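Local structure of aerobactin synthase IucC (Klebsiella pneumoniae, 6CN7) at residues W398-V406 against I428-R439. The protein probably catalyses the ATP-dependent attachment of a second N-acetyl-N-hydroxylysine to the citryl intermediate, giving the siderophore aerobactin. The protein carries 5 engineered substitutions. Numbering follows the deposited sequence.
Sequences WLTQLFRVV and ITLAMKKGVPQR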
loop_
_atom_site.group_PDB
_atom_site.type_symbol
_atom_site.label_atom_id
_atom_site.label_comp_id
_atom_site.label_asym_id
_atom_site.label_seq_id
_atom_site.Cartn_x
_atom_site.Cartn_y
_atom_site.Cartn_z
ATOM N N TRP A 398 -42.657 -4.602 -24.140
ATOM C CA TRP A 398 -41.705 -4.216 -23.106
ATOM C C TRP A 398 -40.411 -3.704 -23.729
ATOM O O TRP A 398 -39.901 -2.642 -23.349
ATOM C CB TRP A 398 -41.437 -5.409 -22.188
ATOM C CG TRP A 398 -40.731 -5.083 -20.912
ATOM C CD1 TRP A 398 -41.293 -4.943 -19.677
ATOM C CD2 TRP A 398 -39.325 -4.875 -20.739
ATOM N NE1 TRP A 398 -40.324 -4.656 -18.746
ATOM C CE2 TRP A 398 -39.107 -4.607 -19.373
ATOM C CE3 TRP A 398 -38.230 -4.886 -21.607
ATOM C CZ2 TRP A 398 -37.840 -4.351 -18.856
ATOM C CZ3 TRP A 398 -36.973 -4.632 -21.092
ATOM C CH2 TRP A 398 -36.789 -4.368 -19.730
ATOM N N LEU A 399 -39.870 -4.446 -24.700
ATOM C CA LEU A 399 -38.660 -4.008 -25.389
ATOM C C LEU A 399 -38.867 -2.662 -26.073
ATOM O O LEU A 399 -37.990 -1.792 -26.021
ATOM C CB LEU A 399 -38.225 -5.062 -26.408
ATOM C CG LEU A 399 -37.334 -6.191 -25.886
ATOM C CD1 LEU A 399 -38.048 -7.021 -24.842
ATOM C CD2 LEU A 399 -36.884 -7.074 -27.036
ATOM N N THR A 400 -40.012 -2.480 -26.735
ATOM C CA THR A 400 -40.288 -1.203 -27.386
ATOM C C THR A 400 -40.217 -0.058 -26.383
ATOM O O THR A 400 -39.632 0.994 -26.667
ATOM C CB THR A 400 -41.661 -1.242 -28.063
ATOM O OG1 THR A 400 -41.653 -2.221 -29.108
ATOM C CG2 THR A 400 -42.021 0.124 -28.657
ATOM N N GLN A 401 -40.809 -0.247 -25.202
ATOM C CA GLN A 401 -40.726 0.769 -24.158
ATOM C C GLN A 401 -39.275 1.046 -23.780
ATOM O O GLN A 401 -38.873 2.206 -23.633
ATOM C CB GLN A 401 -41.527 0.320 -22.935
ATOM C CG GLN A 401 -41.575 1.333 -21.800
ATOM C CD GLN A 401 -42.346 2.579 -22.166
ATOM O OE1 GLN A 401 -43.013 2.636 -23.200
ATOM N NE2 GLN A 401 -42.260 3.594 -21.313
ATOM N N LEU A 402 -38.471 -0.009 -23.620
ATOM C CA LEU A 402 -37.062 0.173 -23.283
ATOM C C LEU A 402 -36.342 0.992 -24.348
ATOM O O LEU A 402 -35.530 1.867 -24.025
ATOM C CB LEU A 402 -36.384 -1.189 -23.114
ATOM C CG LEU A 402 -34.875 -1.180 -22.849
ATOM C CD1 LEU A 402 -34.561 -0.564 -21.493
ATOM C CD2 LEU A 402 -34.314 -2.587 -22.941
ATOM N N PHE A 403 -36.624 0.720 -25.624
ATOM C CA PHE A 403 -35.925 1.418 -26.699
ATOM C C PHE A 403 -36.338 2.883 -26.772
ATOM O O PHE A 403 -35.506 3.753 -27.054
ATOM C CB PHE A 403 -36.191 0.717 -28.031
ATOM C CG PHE A 403 -35.649 -0.687 -28.104
ATOM C CD1 PHE A 403 -34.522 -1.057 -27.385
ATOM C CD2 PHE A 403 -36.267 -1.638 -28.896
ATOM C CE1 PHE A 403 -34.027 -2.344 -27.456
ATOM C CE2 PHE A 403 -35.775 -2.928 -28.971
ATOM C CZ PHE A 403 -34.653 -3.281 -28.251
ATOM N N ARG A 404 -37.617 3.176 -26.526
ATOM C CA ARG A 404 -38.062 4.567 -26.525
ATOM C C ARG A 404 -37.489 5.331 -25.339
ATOM O O ARG A 404 -37.288 6.549 -25.423
ATOM C CB ARG A 404 -39.589 4.628 -26.508
ATOM C CG ARG A 404 -40.262 3.914 -27.673
ATOM C CD ARG A 404 -41.757 3.774 -27.433
ATOM N NE ARG A 404 -42.428 5.067 -27.482
ATOM C CZ ARG A 404 -43.615 5.326 -26.947
ATOM N NH1 ARG A 404 -44.286 4.383 -26.296
ATOM N NH2 ARG A 404 -44.131 6.542 -27.058
ATOM N N VAL A 405 -37.211 4.637 -24.236
ATOM C CA VAL A 405 -36.706 5.294 -23.033
ATOM C C VAL A 405 -35.212 5.584 -23.149
ATOM O O VAL A 405 -34.728 6.607 -22.657
ATOM C CB VAL A 405 -37.018 4.421 -21.804
ATOM C CG1 VAL A 405 -36.190 4.852 -20.594
ATOM C CG2 VAL A 405 -38.506 4.490 -21.479
ATOM N N VAL A 406 -34.458 4.698 -23.792
ATOM C CA VAL A 406 -32.995 4.742 -23.780
ATOM C C VAL A 406 -32.435 5.313 -25.077
ATOM O O VAL A 406 -31.671 6.277 -25.060
ATOM C CB VAL A 406 -32.425 3.332 -23.501
ATOM C CG1 VAL A 406 -30.900 3.351 -23.551
ATOM C CG2 VAL A 406 -32.905 2.818 -22.151
ATOM N N ILE A 428 -25.710 3.949 -17.529
ATOM C CA ILE A 428 -27.116 4.175 -17.838
ATOM C C ILE A 428 -27.932 3.589 -16.697
ATOM O O ILE A 428 -27.861 2.383 -16.428
ATOM C CB ILE A 428 -27.513 3.547 -19.182
ATOM C CG1 ILE A 428 -26.851 4.308 -20.330
ATOM C CG2 ILE A 428 -29.039 3.540 -19.353
ATOM C CD1 ILE A 428 -27.008 3.641 -21.671
ATOM N N THR A 429 -28.700 4.439 -16.024
ATOM C CA THR A 429 -29.590 4.019 -14.955
ATOM C C THR A 429 -31.028 4.076 -15.450
ATOM O O THR A 429 -31.427 5.033 -16.119
ATOM C CB THR A 429 -29.425 4.908 -13.718
ATOM O OG1 THR A 429 -28.076 4.828 -13.245
ATOM C CG2 THR A 429 -30.374 4.474 -12.607
ATOM N N LEU A 430 -31.799 3.043 -15.126
ATOM C CA LEU A 430 -33.207 2.969 -15.481
ATOM C C LEU A 430 -34.061 3.094 -14.230
ATOM O O LEU A 430 -33.760 2.483 -13.200
ATOM C CB LEU A 430 -33.539 1.651 -16.184
ATOM C CG LEU A 430 -32.823 1.355 -17.500
ATOM C CD1 LEU A 430 -33.175 -0.047 -17.965
ATOM C CD2 LEU A 430 -33.188 2.383 -18.558
ATOM N N ALA A 431 -35.122 3.889 -14.325
ATOM C CA ALA A 431 -36.124 3.965 -13.271
ATOM C C ALA A 431 -37.172 2.890 -13.528
ATOM O O ALA A 431 -37.828 2.894 -14.573
ATOM C CB ALA A 431 -36.765 5.351 -13.227
ATOM N N MET A 432 -37.321 1.970 -12.580
ATOM C CA MET A 432 -38.198 0.817 -12.732
ATOM C C MET A 432 -39.367 0.927 -11.765
ATOM O O MET A 432 -39.177 1.251 -10.589
ATOM C CB MET A 432 -37.438 -0.488 -12.478
ATOM C CG MET A 432 -36.215 -0.695 -13.362
ATOM S SD MET A 432 -36.627 -0.962 -15.099
ATOM C CE MET A 432 -37.495 -2.527 -15.029
ATOM N N LYS A 433 -40.570 0.658 -12.268
ATOM C CA LYS A 433 -41.765 0.568 -11.439
ATOM C C LYS A 433 -42.591 -0.614 -11.918
ATOM O O LYS A 433 -43.094 -0.604 -13.046
ATOM C CB LYS A 433 -42.588 1.860 -11.502
ATOM N N LYS A 434 -42.725 -1.624 -11.065
ATOM C CA LYS A 434 -43.516 -2.811 -11.380
ATOM C C LYS A 434 -43.075 -3.430 -12.706
ATOM O O LYS A 434 -43.889 -3.761 -13.571
ATOM C CB LYS A 434 -45.008 -2.477 -11.395
ATOM C CG LYS A 434 -45.512 -1.927 -10.072
ATOM C CD LYS A 434 -47.028 -1.876 -10.018
ATOM C CE LYS A 434 -47.509 -1.548 -8.614
ATOM N NZ LYS A 434 -46.914 -0.281 -8.101
ATOM N N GLY A 435 -41.760 -3.576 -12.862
ATOM C CA GLY A 435 -41.191 -4.281 -13.989
ATOM C C GLY A 435 -41.060 -3.484 -15.267
ATOM O O GLY A 435 -40.542 -4.020 -16.254
ATOM N N VAL A 436 -41.495 -2.227 -15.284
ATOM C CA VAL A 436 -41.470 -1.417 -16.501
ATOM C C VAL A 436 -40.414 -0.327 -16.357
ATOM O O VAL A 436 -40.322 0.298 -15.291
ATOM C CB VAL A 436 -42.848 -0.800 -16.785
ATOM C CG1 VAL A 436 -42.809 0.048 -18.055
ATOM C CG2 VAL A 436 -43.901 -1.890 -16.902
ATOM N N PRO A 437 -39.598 -0.059 -17.381
ATOM C CA PRO A 437 -38.701 1.107 -17.324
ATOM C C PRO A 437 -39.479 2.399 -17.537
ATOM O O PRO A 437 -40.080 2.608 -18.592
ATOM C CB PRO A 437 -37.705 0.849 -18.464
ATOM C CG PRO A 437 -38.374 -0.116 -19.366
ATOM C CD PRO A 437 -39.280 -0.947 -18.514
ATOM N N GLN A 438 -39.465 3.266 -16.524
ATOM C CA GLN A 438 -40.203 4.525 -16.580
ATOM C C GLN A 438 -39.464 5.557 -17.419
ATOM O O GLN A 438 -40.049 6.183 -18.308
ATOM C CB GLN A 438 -40.422 5.067 -15.165
ATOM C CG GLN A 438 -41.060 4.084 -14.201
ATOM C CD GLN A 438 -42.549 3.926 -14.427
ATOM O OE1 GLN A 438 -43.290 4.906 -14.451
ATOM N NE2 GLN A 438 -42.997 2.688 -14.594
ATOM N N ARG A 439 -38.178 5.747 -17.139
ATOM C CA ARG A 439 -37.363 6.729 -17.838
ATOM C C ARG A 439 -35.902 6.419 -17.549
ATOM O O ARG A 439 -35.580 5.588 -16.695
ATOM C CB ARG A 439 -37.728 8.155 -17.419
ATOM C CG ARG A 439 -37.682 8.410 -15.921
ATOM C CD ARG A 439 -38.401 9.706 -15.603
ATOM N NE ARG A 439 -38.223 10.144 -14.222
ATOM C CZ ARG A 439 -39.003 9.780 -13.211
ATOM N NH1 ARG A 439 -40.023 8.955 -13.411
ATOM N NH2 ARG A 439 -38.762 10.240 -11.990
#
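Trp398 meets the beta hairpin 428-439 at its turn and illustrates how one side chain can pin a helix to a hairpin by both a polar and an apolar contact. From CB the indole leaves with CG anti to the backbone N (chi1 -167°), which carries the ring toward Gly435 in the type I' turn. CD1 passes beside the Gly435 carbonyl, and Trp398 NE1 donates to Gly435 O at 2.6 Å in a nearly straight bond (169°) lying almost in the ring plane. Farther round, Pro437 CD comes obliquely to CE2 and CZ2, 3.7 Å from Trp398 CZ2; Met432 CE lies at the edge of the ring, nearest CZ2. One and two turns on, contact becomes aliphatic. Leu402 CD1 meets Leu430 CD1 at 3.8 Å, Val406 CG2 reaches Leu430 CD2 at 3.6 Å, and Val405 CG1 presses on the Arg439 backbone. Helix 395-417 thus packs on the hairpin, its segment 398-406 running nearly along strand 436-439 (20°, axes 8.3 Å apart). Strand 428-433 continues the sheet to strand 366-369, while helix 383-391 touches Trp398 through Ile388 and Ser391, and helix 505-521 packs against Leu399 and Phe403.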